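Local atomic coordinates of 3-hydroxyisobutyryl-CoA hydrolase (Mycobacterium thermoresistibile, PDB entry 4HDT), a protein that probably hydrolyses 3-hydroxy-2-methylpropanoyl-CoA to 3-hydroxy-2-methylpropanoate and coenzyme A, as a zinc-binding member of the crotonase superfamily. Residues L285-T288 with L289-E292; T272-S275 with V276-A280; V131-D134 with T135-M138; A340-D343 with P344-T347. All coordinates share one frame; numbering follows the deposited sequence.

Contact 1: residues L285-T288 with L289-E292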
ATOM      1  N   LEU A 285      -0.196 -14.003  -4.678  1.00 13.23           N
ATOM      2  CA  LEU A 285       0.221 -12.601  -4.735  1.00 12.93           C
ATOM      3  C   LEU A 285       0.563 -12.212  -6.173  1.00 12.71           C
ATOM      4  O   LEU A 285       0.179 -11.135  -6.635  1.00 12.15           O
ATOM      5  CB  LEU A 285       1.378 -12.313  -3.792  1.00 12.81           C
ATOM      6  CG  LEU A 285       1.990 -10.913  -3.715  1.00 12.89           C
ATOM      7  CD1 LEU A 285       0.918  -9.887  -3.468  1.00 12.45           C
ATOM      8  CD2 LEU A 285       3.054 -10.819  -2.633  1.00 13.38           C
ATOM      9  N   GLU A 286       1.272 -13.076  -6.886  1.00 13.15           N
ATOM     10  CA  GLU A 286       1.606 -12.778  -8.287  1.00 13.24           C
ATOM     11  C   GLU A 286       0.372 -12.587  -9.168  1.00 13.68           C
ATOM     12  O   GLU A 286       0.309 -11.633  -9.949  1.00 13.89           O
ATOM     13  CB  GLU A 286       2.558 -13.822  -8.879  1.00 13.68           C
ATOM     14  CG  GLU A 286       3.944 -13.826  -8.275  1.00 13.39           C
ATOM     15  CD  GLU A 286       4.063 -14.594  -6.982  1.00 13.23           C
ATOM     16  OE1 GLU A 286       3.132 -15.321  -6.577  1.00 13.29           O
ATOM     17  OE2 GLU A 286       5.114 -14.457  -6.347  1.00 13.48           O
ATOM     18  N   ASP A 287      -0.613 -13.471  -9.072  1.00 14.74           N
ATOM     19  CA  ASP A 287      -1.829 -13.322  -9.848  1.00 15.39           C
ATOM     20  C   ASP A 287      -2.577 -12.040  -9.518  1.00 13.97           C
ATOM     21  O   ASP A 287      -3.153 -11.383 -10.399  1.00 14.15           O
ATOM     22  CB  ASP A 287      -2.747 -14.513  -9.658  1.00 17.04           C
ATOM     23  CG  ASP A 287      -2.206 -15.786 -10.272  1.00 18.69           C
ATOM     24  OD1 ASP A 287      -1.153 -15.750 -10.958  1.00 19.70           O
ATOM     25  OD2 ASP A 287      -2.852 -16.825  -9.990  1.00 21.36           O
ATOM     26  N   THR A 288      -2.549 -11.643  -8.257  1.00 12.70           N
ATOM     27  CA  THR A 288      -3.189 -10.415  -7.840  1.00 12.01           C
ATOM     28  C   THR A 288      -2.474  -9.205  -8.439  1.00 11.38           C
ATOM     29  O   THR A 288      -3.102  -8.247  -8.936  1.00 10.96           O
ATOM     30  CB  THR A 288      -3.257 -10.325  -6.302  1.00 11.83           C
ATOM     31  OG1 THR A 288      -3.886 -11.503  -5.778  1.00 12.61           O
ATOM     32  CG2 THR A 288      -4.044  -9.144  -5.851  1.00 11.62           C
ATOM     33  N   LEU A 289      -1.159  -9.215  -8.355  1.00 11.01           N
ATOM     34  CA  LEU A 289      -0.369  -8.125  -8.963  1.00 11.11           C
ATOM     35  C   LEU A 289      -0.600  -8.054 -10.468  1.00 11.98           C
ATOM     36  O   LEU A 289      -0.525  -6.993 -11.044  1.00 11.60           O
ATOM     37  CB  LEU A 289       1.122  -8.308  -8.665  1.00 10.84           C
ATOM     38  CG  LEU A 289       1.476  -8.042  -7.188  1.00 10.26           C
ATOM     39  CD1 LEU A 289       2.815  -8.655  -6.779  1.00 10.16           C
ATOM     40  CD2 LEU A 289       1.485  -6.564  -6.929  1.00  9.86           C
ATOM     41  N   ARG A 290      -0.805  -9.194 -11.131  1.00 13.17           N
ATOM     42  CA  ARG A 290      -1.086  -9.156 -12.580  1.00 14.44           C
ATOM     43  C   ARG A 290      -2.367  -8.381 -12.880  1.00 13.81           C
ATOM     44  O   ARG A 290      -2.433  -7.657 -13.856  1.00 14.02           O
ATOM     45  CB  ARG A 290      -1.277 -10.559 -13.160  1.00 16.67           C
ATOM     46  CG  ARG A 290      -0.071 -11.422 -13.200  1.00 19.31           C
ATOM     47  CD  ARG A 290      -0.495 -12.769 -13.823  1.00 21.90           C
ATOM     48  NE  ARG A 290       0.005 -13.910 -13.065  1.00 24.61           N
ATOM     49  CZ  ARG A 290       1.186 -14.477 -13.278  1.00 26.23           C
ATOM     50  NH1 ARG A 290       2.022 -14.042 -14.233  1.00 27.46           N
ATOM     51  NH2 ARG A 290       1.553 -15.474 -12.505  1.00 28.65           N
ATOM     52  N   GLN A 291      -3.381  -8.557 -12.034  1.00 13.04           N
ATOM     53  CA  GLN A 291      -4.633  -7.841 -12.156  1.00 12.87           C
ATOM     54  C   GLN A 291      -4.403  -6.365 -11.883  1.00 12.01           C
ATOM     55  O   GLN A 291      -4.863  -5.494 -12.629  1.00 12.02           O
ATOM     56  CB  GLN A 291      -5.672  -8.404 -11.193  1.00 13.12           C
ATOM     57  CG  GLN A 291      -7.028  -7.719 -11.203  1.00 13.65           C
ATOM     58  CD  GLN A 291      -8.036  -8.563 -10.444  1.00 14.19           C
ATOM     59  OE1 GLN A 291      -8.644  -9.484 -11.017  1.00 15.93           O
ATOM     60  NE2 GLN A 291      -8.169  -8.303  -9.176  1.00 14.27           N
ATOM     61  N   GLU A 292      -3.681  -6.078 -10.816  1.00 11.03           N
ATOM     62  CA  GLU A 292      -3.408  -4.700 -10.463  1.00 10.37           C
ATOM     63  C   GLU A 292      -2.652  -3.992 -11.592  1.00 10.57           C
ATOM     64  O   GLU A 292      -2.851  -2.804 -11.859  1.00 10.30           O
ATOM     65  CB  GLU A 292      -2.588  -4.624  -9.175  1.00  9.95           C
ATOM     66  CG  GLU A 292      -3.362  -4.944  -7.890  1.00  9.65           C
ATOM     67  CD  GLU A 292      -2.509  -4.937  -6.630  1.00  9.44           C
ATOM     68  OE1 GLU A 292      -1.329  -4.564  -6.705  1.00  9.08           O
ATOM     69  OE2 GLU A 292      -3.025  -5.316  -5.547  1.00  9.17           O
TER
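Asp287 and Arg290, three residues apart near the start of helix 285-299, form a salt bridge in which two nitrogens grip one oxygen. Arg290 NE is 3.0 Å from Asp287 OD1, and Arg290 NH2 is 3.1 Å from that same Asp287 OD1. The oxygen sits in the guanidinium plane, at the NE-NH2 edge, yet the carboxylate plane is turned 48° from it. NE therefore arrives on the anti side of OD1, 26° out of the carboxylate plane, while NH2 meets OD1 almost end-on to its C-O bond. The two side chains run alongside each other in the same direction, and a bend in the arginine at chi3 (-133°) presents its edge to the acid.

Backbone bonds of the alpha-helical, four-residue kind accompany it. Leu289 N reaches Leu285 O at 2.9 Å. The bond from Gln291 N to Asp287 O is longer, at 3.3 Å.

Apolar packing joins Leu285 CG to Leu289 CD1 at 3.9 Å, the two chains crossing at a slant.

A loose methyl-carboxylate approach brings Thr288 CG2 to 4.0 Å from Glu292 OE2. That buried carboxylate is satisfied by Thr154 OG1 and the backbone nitrogen of Gly152, and Thr288 OG1 by Ser284 O.

Leu289 faces Tyr95 and Ala99 of helix 85-103, to which the Glu286-Arg103 salt bridge adds a polar tie. Thr288 packs against Ala279 of helix 266-279, and Leu285 against Tyr155 of helix 153-158.

Contact 2: residues T272-S275 with V276-A280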
ATOM      1  N   THR A 272     -12.033   0.118  -7.693  1.00 11.10           N
ATOM      2  CA  THR A 272     -11.508  -0.351  -6.421  1.00 10.84           C
ATOM      3  C   THR A 272     -12.410  -1.414  -5.782  1.00 11.05           C
ATOM      4  O   THR A 272     -11.935  -2.466  -5.344  1.00 11.27           O
ATOM      5  CB  THR A 272     -11.218   0.816  -5.473  1.00 10.38           C
ATOM      6  OG1 THR A 272     -10.164   1.599  -6.049  1.00 10.30           O
ATOM      7  CG2 THR A 272     -10.749   0.309  -4.115  1.00 10.04           C
ATOM      8  N   LEU A 273     -13.709  -1.142  -5.749  1.00 11.60           N
ATOM      9  CA  LEU A 273     -14.643  -2.130  -5.234  1.00 11.93           C
ATOM     10  C   LEU A 273     -14.547  -3.447  -6.012  1.00 12.24           C
ATOM     11  O   LEU A 273     -14.447  -4.534  -5.415  1.00 12.10           O
ATOM     12  CB  LEU A 273     -16.071  -1.588  -5.238  1.00 12.64           C
ATOM     13  CG  LEU A 273     -17.178  -2.525  -4.717  1.00 13.20           C
ATOM     14  CD1 LEU A 273     -16.847  -2.957  -3.294  1.00 12.79           C
ATOM     15  CD2 LEU A 273     -18.527  -1.808  -4.781  1.00 14.09           C
ATOM     16  N   GLU A 274     -14.511  -3.349  -7.325  1.00 12.75           N
ATOM     17  CA  GLU A 274     -14.429  -4.555  -8.163  1.00 13.54           C
ATOM     18  C   GLU A 274     -13.079  -5.261  -7.982  1.00 12.67           C
ATOM     19  O   GLU A 274     -13.030  -6.500  -7.954  1.00 12.74           O
ATOM     20  CB  GLU A 274     -14.672  -4.214  -9.621  1.00 14.59           C
ATOM     21  CG  GLU A 274     -14.705  -5.400 -10.557  1.00 15.94           C
ATOM     22  CD  GLU A 274     -15.930  -6.285 -10.416  1.00 17.31           C
ATOM     23  OE1 GLU A 274     -16.982  -5.885  -9.838  1.00 18.39           O
ATOM     24  OE2 GLU A 274     -15.821  -7.437 -10.882  1.00 17.97           O
ATOM     25  N   SER A 275     -12.004  -4.480  -7.838  1.00 11.87           N
ATOM     26  CA  SER A 275     -10.670  -5.065  -7.678  1.00 11.49           C
ATOM     27  C   SER A 275     -10.573  -5.881  -6.401  1.00 11.40           C
ATOM     28  O   SER A 275     -10.032  -6.984  -6.378  1.00 11.46           O
ATOM     29  CB  SER A 275      -9.604  -3.966  -7.677  1.00 10.93           C
ATOM     30  OG  SER A 275      -9.527  -3.388  -8.964  1.00 11.15           O
ATOM     31  N   VAL A 276     -11.093  -5.332  -5.293  1.00 11.65           N
ATOM     32  CA  VAL A 276     -10.971  -6.020  -4.023  1.00 11.92           C
ATOM     33  C   VAL A 276     -11.821  -7.291  -4.062  1.00 13.05           C
ATOM     34  O   VAL A 276     -11.401  -8.353  -3.596  1.00 12.05           O
ATOM     35  CB  VAL A 276     -11.330  -5.080  -2.843  1.00 12.30           C
ATOM     36  CG1 VAL A 276     -11.379  -5.863  -1.540  1.00 13.05           C
ATOM     37  CG2 VAL A 276     -10.340  -3.957  -2.727  1.00 11.91           C
ATOM     38  N   ARG A 277     -13.005  -7.194  -4.632  1.00 13.88           N
ATOM     39  CA  ARG A 277     -13.855  -8.377  -4.755  1.00 15.34           C
ATOM     40  C   ARG A 277     -13.241  -9.465  -5.623  1.00 15.16           C
ATOM     41  O   ARG A 277     -13.296 -10.645  -5.262  1.00 15.43           O
ATOM     42  CB  ARG A 277     -15.194  -7.965  -5.276  1.00 17.52           C
ATOM     43  CG  ARG A 277     -15.975  -7.266  -4.216  1.00 19.67           C
ATOM     44  CD  ARG A 277     -17.306  -6.980  -4.823  1.00 23.10           C
ATOM     45  NE  ARG A 277     -18.104  -6.270  -3.878  1.00 25.87           N
ATOM     46  CZ  ARG A 277     -19.217  -5.623  -4.212  1.00 26.50           C
ATOM     47  NH1 ARG A 277     -19.648  -5.579  -5.476  1.00 28.64           N
ATOM     48  NH2 ARG A 277     -19.858  -5.000  -3.274  1.00 24.42           N
ATOM     49  N   ARG A 278     -12.625  -9.092  -6.743  1.00 14.65           N
ATOM     50  CA  ARG A 278     -11.934 -10.078  -7.595  1.00 14.88           C
ATOM     51  C   ARG A 278     -10.687 -10.650  -6.908  1.00 14.00           C
ATOM     52  O   ARG A 278     -10.462 -11.840  -6.951  1.00 13.81           O
ATOM     53  CB  ARG A 278     -11.555  -9.462  -8.948  1.00 15.50           C
ATOM     54  CG  ARG A 278     -12.740  -9.197  -9.867  1.00 16.48           C
ATOM     55  CD  ARG A 278     -12.295  -8.749 -11.227  1.00 17.48           C
ATOM     56  NE  ARG A 278     -13.421  -8.304 -12.029  1.00 18.58           N
ATOM     57  CZ  ARG A 278     -13.417  -8.223 -13.361  1.00 19.14           C
ATOM     58  NH1 ARG A 278     -12.374  -8.623 -14.087  1.00 19.24           N
ATOM     59  NH2 ARG A 278     -14.501  -7.786 -13.975  1.00 20.59           N
ATOM     60  N   ALA A 279      -9.912  -9.812  -6.215  1.00 12.98           N
ATOM     61  CA  ALA A 279      -8.724 -10.235  -5.480  1.00 12.77           C
ATOM     62  C   ALA A 279      -9.035 -11.256  -4.398  1.00 13.31           C
ATOM     63  O   ALA A 279      -8.274 -12.176  -4.167  1.00 12.91           O
ATOM     64  CB  ALA A 279      -8.005  -9.032  -4.889  1.00 12.52           C
ATOM     65  N   ALA A 280     -10.196 -11.130  -3.806  1.00 13.99           N
ATOM     66  CA  ALA A 280     -10.594 -12.073  -2.766  1.00 15.31           C
ATOM     67  C   ALA A 280     -10.681 -13.496  -3.313  1.00 16.54           C
ATOM     68  O   ALA A 280     -10.652 -14.452  -2.527  1.00 17.58           O
ATOM     69  CB  ALA A 280     -11.902 -11.643  -2.128  1.00 15.63           C
TER
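Glu274 and Arg278 pair one helical turn apart on helix 266-279 through a bent glutamate and an arginine extended from CG to NE. In Glu274, CG is trans to the backbone N (chi1 -176°) and the chain bends at chi2 (71°), which swings the carboxylate toward the following turn. Arg278 NE donates to Glu274 OE2 at 2.8 Å, in the guanidinium plane and onto the anti lone pair of the oxygen. The carboxylate stands nearly upright to that plane, 82° away, and the second link, Arg278 NH2 to Glu274 OE2 at 3.4 Å, is weak.

Leu273 and Arg277 meet differently, by packing over a face. Leu273 CD1 lies 3.6 Å from Arg277 NE and 3.6 Å from Arg277 NH2, above the guanidinium and displaced toward its rim. The extended arginine crosses the leucine obliquely, and its NH1 goes on to bond Asp237 O.

Helical backbone bonds run alongside, among them Ala279 N to Ser275 O at 2.8 Å. Leu273 and Val276 pack on Leu166 of helix 164-171, Ala279 on Ser158 of helix 153-158, and Ser275 on Val295 of helix 285-299; Arg278 makes a further salt bridge to Glu336 of helix 332-336 and a cation-pi contact with Phe339.

Contact 3: residues V131-D134 with T135-M138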
ATOM      1  N   VAL A 131       6.682  -4.480  11.469  1.00 10.05           N
ATOM      2  CA  VAL A 131       6.624  -3.725  12.749  1.00 10.31           C
ATOM      3  C   VAL A 131       5.944  -2.374  12.521  1.00  9.93           C
ATOM      4  O   VAL A 131       6.279  -1.635  11.560  1.00  9.78           O
ATOM      5  CB  VAL A 131       8.034  -3.490  13.309  1.00 10.96           C
ATOM      6  CG1 VAL A 131       7.988  -2.678  14.594  1.00 11.62           C
ATOM      7  CG2 VAL A 131       8.774  -4.833  13.517  1.00 11.38           C
ATOM      8  N   VAL A 132       4.956  -2.082  13.349  1.00  9.79           N
ATOM      9  CA  VAL A 132       4.331  -0.753  13.382  1.00  9.83           C
ATOM     10  C   VAL A 132       4.514  -0.152  14.753  1.00 10.32           C
ATOM     11  O   VAL A 132       4.959  -0.824  15.688  1.00 10.82           O
ATOM     12  CB  VAL A 132       2.830  -0.793  13.001  1.00  9.41           C
ATOM     13  CG1 VAL A 132       2.640  -1.064  11.507  1.00  8.92           C
ATOM     14  CG2 VAL A 132       2.101  -1.848  13.817  1.00  9.64           C
ATOM     15  N   THR A 133       4.233   1.152  14.880  1.00 10.33           N
ATOM     16  CA  THR A 133       4.523   1.866  16.110  1.00 11.01           C
ATOM     17  C   THR A 133       3.315   2.705  16.526  1.00 11.21           C
ATOM     18  O   THR A 133       2.273   2.682  15.852  1.00 10.69           O
ATOM     19  CB  THR A 133       5.701   2.856  15.931  1.00 11.31           C
ATOM     20  OG1 THR A 133       5.256   3.984  15.123  1.00 10.89           O
ATOM     21  CG2 THR A 133       6.902   2.201  15.274  1.00 11.25           C
ATOM     22  N   ASP A 134       3.480   3.485  17.589  1.00 12.01           N
ATOM     23  CA  ASP A 134       2.425   4.359  18.034  1.00 12.38           C
ATOM     24  C   ASP A 134       2.241   5.619  17.166  1.00 12.05           C
ATOM     25  O   ASP A 134       1.321   6.415  17.446  1.00 12.26           O
ATOM     26  CB  ASP A 134       2.592   4.735  19.500  1.00 13.59           C
ATOM     27  CG  ASP A 134       3.954   5.275  19.840  1.00 14.47           C
ATOM     28  OD1 ASP A 134       4.851   5.220  18.976  1.00 14.44           O
ATOM     29  OD2 ASP A 134       4.136   5.756  20.990  1.00 16.60           O
ATOM     30  N   THR A 135       3.125   5.833  16.193  1.00 11.56           N
ATOM     31  CA  THR A 135       2.977   6.977  15.270  1.00 11.49           C
ATOM     32  C   THR A 135       2.535   6.531  13.899  1.00 10.62           C
ATOM     33  O   THR A 135       2.335   7.371  13.004  1.00 10.41           O
ATOM     34  CB  THR A 135       4.296   7.772  15.119  1.00 11.80           C
ATOM     35  OG1 THR A 135       5.264   6.929  14.446  1.00 11.59           O
ATOM     36  CG2 THR A 135       4.804   8.216  16.502  1.00 12.67           C
ATOM     37  N   THR A 136       2.451   5.205  13.667  1.00 10.16           N
ATOM     38  CA  THR A 136       2.031   4.720  12.357  1.00  9.74           C
ATOM     39  C   THR A 136       0.707   5.335  11.875  1.00  9.82           C
ATOM     40  O   THR A 136      -0.303   5.339  12.620  1.00  9.53           O
ATOM     41  CB  THR A 136       1.950   3.179  12.369  1.00  9.30           C
ATOM     42  OG1 THR A 136       3.257   2.653  12.701  1.00  9.40           O
ATOM     43  CG2 THR A 136       1.426   2.617  11.030  1.00  8.83           C
ATOM     44  N   LYS A 137       0.744   5.890  10.659  1.00 10.26           N
ATOM     45  CA  LYS A 137      -0.436   6.388   9.937  1.00 10.64           C
ATOM     46  C   LYS A 137      -0.374   5.734   8.579  1.00 10.15           C
ATOM     47  O   LYS A 137       0.368   6.184   7.688  1.00  9.80           O
ATOM     48  CB  LYS A 137      -0.459   7.926   9.881  1.00 11.99           C
ATOM     49  CG  LYS A 137      -0.597   8.494  11.301  1.00 13.77           C
ATOM     50  CD  LYS A 137      -0.766   9.988  11.349  1.00 15.44           C
ATOM     51  CE  LYS A 137      -0.897  10.484  12.789  1.00 17.03           C
ATOM     52  NZ  LYS A 137       0.415  10.466  13.552  1.00 17.68           N
ATOM     53  N   MET A 138      -1.133   4.638   8.434  1.00  9.67           N
ATOM     54  CA  MET A 138      -1.058   3.786   7.243  1.00  9.38           C
ATOM     55  C   MET A 138      -2.292   3.979   6.404  1.00  9.39           C
ATOM     56  O   MET A 138      -3.385   4.126   6.928  1.00  9.94           O
ATOM     57  CB  MET A 138      -0.891   2.312   7.650  1.00  9.23           C
ATOM     58  CG  MET A 138      -0.584   1.358   6.488  1.00  9.04           C
ATOM     59  SD  MET A 138      -0.222  -0.345   6.990  1.00  9.05           S
ATOM     60  CE  MET A 138       1.271  -0.191   7.918  1.00  9.68           C
TER
HETATM   61  O   HOH W   1      -0.753   6.302  15.089  1.00 25.83           O
HETATM   62  O   HOH W   2      -0.190   8.607  15.495  1.00 36.95           O
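Val132, Thr133 and Thr136 meet round a tight type I beta turn, Thr133 to Thr136, that carries the chain of this crotonase fold from strand 129-132 of the main sheet to strand 137-139 of the small parallel sheet. The end-to-end directions of 132-134 and 135-138 differ by 132°, so the chain turns back sharply without becoming antiparallel. The turn's own backbone bond, Thr136 N to Thr133 O, is weak at 3.3 Å, and hydroxyls supply firmer ones. Thr133 OG1 accepts from Thr135 N at 3.0 Å, an ST turn made possible because OG1 lies between the backbone N and the carbonyl carbon (chi1 72°). In the reverse sense, Thr136 OG1 accepts from Thr133 N at 2.8 Å, with an almost straight N-H...O angle of 173°. Both hydroxyls have a further partner at the end of strand 108-112 or just beyond it: Thr133 OG1 bonds Asp113 OD1 and Thr136 OG1 bonds Met112 O.

Asp134 OD1 accepts from the backbone nitrogen of His192, which with Glu64 binds a zinc ion, a second-shell bond that probably helps position this ligand. One water bridges two carbonyls of the turn, donating to Asp134 O at 3.1 Å and to Thr136 O at 2.7 Å. On the buried side, Val132 and Met138 cross at about a right angle, Val132 CG1 touching Met138 CE at 3.9 Å.

Contact 4: residues A340-D343 with P344-T347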
ATOM      1  N   ALA A 340      -8.943  -5.066 -18.741  1.00 17.90           N
ATOM      2  CA  ALA A 340      -8.559  -5.589 -20.040  1.00 19.29           C
ATOM      3  C   ALA A 340      -7.123  -6.111 -20.038  1.00 19.32           C
ATOM      4  O   ALA A 340      -6.223  -5.568 -19.340  1.00 18.20           O
ATOM      5  CB  ALA A 340      -8.737  -4.537 -21.109  1.00 19.78           C
ATOM      6  N   PRO A 341      -6.895  -7.191 -20.808  1.00 20.80           N
ATOM      7  CA  PRO A 341      -5.532  -7.675 -21.044  1.00 20.84           C
ATOM      8  C   PRO A 341      -4.628  -6.603 -21.576  1.00 20.93           C
ATOM      9  O   PRO A 341      -5.070  -5.734 -22.330  1.00 21.49           O
ATOM     10  CB  PRO A 341      -5.709  -8.706 -22.168  1.00 22.06           C
ATOM     11  CG  PRO A 341      -7.098  -9.193 -22.030  1.00 22.61           C
ATOM     12  CD  PRO A 341      -7.908  -8.074 -21.409  1.00 21.98           C
ATOM     13  N   VAL A 342      -3.354  -6.711 -21.240  1.00 20.59           N
ATOM     14  CA  VAL A 342      -2.339  -5.808 -21.764  1.00 21.24           C
ATOM     15  C   VAL A 342      -1.187  -6.659 -22.302  1.00 21.49           C
ATOM     16  O   VAL A 342      -1.120  -7.847 -22.018  1.00 21.99           O
ATOM     17  CB  VAL A 342      -1.857  -4.836 -20.675  1.00 20.65           C
ATOM     18  CG1 VAL A 342      -3.023  -3.977 -20.201  1.00 20.53           C
ATOM     19  CG2 VAL A 342      -1.159  -5.570 -19.528  1.00 20.28           C
ATOM     20  N   ASP A 343      -0.294  -6.050 -23.067  1.00 21.91           N
ATOM     21  CA  ASP A 343       0.765  -6.792 -23.750  1.00 22.47           C
ATOM     22  C   ASP A 343       2.031  -5.956 -23.692  1.00 22.07           C
ATOM     23  O   ASP A 343       2.126  -4.944 -24.391  1.00 22.14           O
ATOM     24  CB  ASP A 343       0.357  -7.083 -25.187  1.00 24.07           C
ATOM     25  CG  ASP A 343       1.356  -7.986 -25.912  1.00 25.53           C
ATOM     26  OD1 ASP A 343       2.481  -8.205 -25.419  1.00 25.54           O
ATOM     27  OD2 ASP A 343       1.029  -8.480 -27.003  1.00 27.34           O
ATOM     28  N   PRO A 344       3.036  -6.390 -22.905  1.00 21.36           N
ATOM     29  CA  PRO A 344       3.085  -7.652 -22.201  1.00 20.85           C
ATOM     30  C   PRO A 344       2.319  -7.570 -20.894  1.00 19.52           C
ATOM     31  O   PRO A 344       2.206  -6.500 -20.303  1.00 18.78           O
ATOM     32  CB  PRO A 344       4.583  -7.833 -21.914  1.00 21.03           C
ATOM     33  CG  PRO A 344       5.078  -6.456 -21.739  1.00 21.15           C
ATOM     34  CD  PRO A 344       4.331  -5.677 -22.818  1.00 21.65           C
ATOM     35  N   GLU A 345       1.808  -8.710 -20.469  1.00 19.53           N
ATOM     36  CA  GLU A 345       1.295  -8.852 -19.124  1.00 18.96           C
ATOM     37  C   GLU A 345       2.471  -8.799 -18.140  1.00 18.04           C
ATOM     38  O   GLU A 345       3.642  -8.994 -18.512  1.00 18.63           O
ATOM     39  CB  GLU A 345       0.564 -10.176 -18.974  1.00 19.56           C
ATOM     40  CG  GLU A 345      -0.608 -10.384 -19.919  1.00 20.96           C
ATOM     41  CD  GLU A 345      -1.916  -9.739 -19.489  1.00 21.39           C
ATOM     42  OE1 GLU A 345      -2.006  -9.099 -18.440  1.00 20.59           O
ATOM     43  OE2 GLU A 345      -2.904  -9.878 -20.231  1.00 23.67           O
ATOM     44  N   LEU A 346       2.168  -8.553 -16.865  1.00 16.85           N
ATOM     45  CA  LEU A 346       3.200  -8.562 -15.825  1.00 15.96           C
ATOM     46  C   LEU A 346       3.646 -10.036 -15.684  1.00 16.70           C
ATOM     47  O   LEU A 346       2.805 -10.944 -15.601  1.00 16.93           O
ATOM     48  CB  LEU A 346       2.620  -8.022 -14.508  1.00 14.77           C
ATOM     49  CG  LEU A 346       3.535  -8.107 -13.294  1.00 14.10           C
ATOM     50  CD1 LEU A 346       4.717  -7.183 -13.469  1.00 14.07           C
ATOM     51  CD2 LEU A 346       2.835  -7.763 -12.004  1.00 13.59           C
ATOM     52  N   THR A 347       4.957 -10.251 -15.727  1.00 17.58           N
ATOM     53  CA  THR A 347       5.550 -11.582 -15.531  1.00 18.58           C
ATOM     54  C   THR A 347       6.647 -11.520 -14.462  1.00 18.31           C
ATOM     55  O   THR A 347       7.175 -10.449 -14.145  1.00 16.60           O
ATOM     56  CB  THR A 347       6.139 -12.139 -16.847  1.00 20.15           C
ATOM     57  OG1 THR A 347       7.098 -11.208 -17.378  1.00 20.57           O
ATOM     58  CG2 THR A 347       5.026 -12.337 -17.825  1.00 21.52           C
TER
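Asp343 and Pro344 are joined by a cis peptide bond, which draws Asp343 CA and Pro344 CA to 2.9 Å. Neither segment is helix or strand. Asp343 is extended (phi -141°, psi 110°), and with the cis proline after it the chain folds so that Glu345 comes back beside Val342. Val342 to Glu345 thus has the geometry of a type VIb beta turn, the class built round a cis proline, in the surface loop that follows helix 332-336.

A side chain spans the turn, though with a weak bond. Glu345 bends at chi2 (-82°), curling its carboxylate inward, and OE2 accepts this bond from Val342 N at 3.4 Å. Glu345 OE2 also lies 3.2 Å from Val342 O, two acceptors in an approach that should be unfavourable and that the salt bridge from OE2 to Arg294 of helix 285-299 probably offsets. Pro341 CB flanks Glu345 OE2 at 3.6 Å. Val342 CG2 rests 3.6 Å from Pro344 O and 3.8 Å from Glu345 OE1. The Asp343 carboxylate lies by the start of the proline ring, OD1 3.3 Å from Pro344 CA. Val342 packs on Tyr293, and Leu346 reaches Phe92 and Tyr95 of helix 85-103.

In the fold
Along the chain the four contacts follow in series, contact 3, then 2, 1 and 4, and none nests in or crosses another. Contact 3 closes a turn between two strands and stands apart, its centre about 26 Å from those of contacts 1 and 2 and on the opposite side of the chain's centre. Contacts 2 and 1 lie within successive helices, 266-279 and 285-299, which touch where Gln291 lies against Arg278. Contact 4 closes a loop near the C terminus; its Leu346 O takes a weak hydrogen bond from Arg290 NH1. Helix 285-299 therefore lies between helix 266-279 and the C-terminal loop, whereas contacts 2 and 4 do not touch, their nearest atoms being about 7 Å apart.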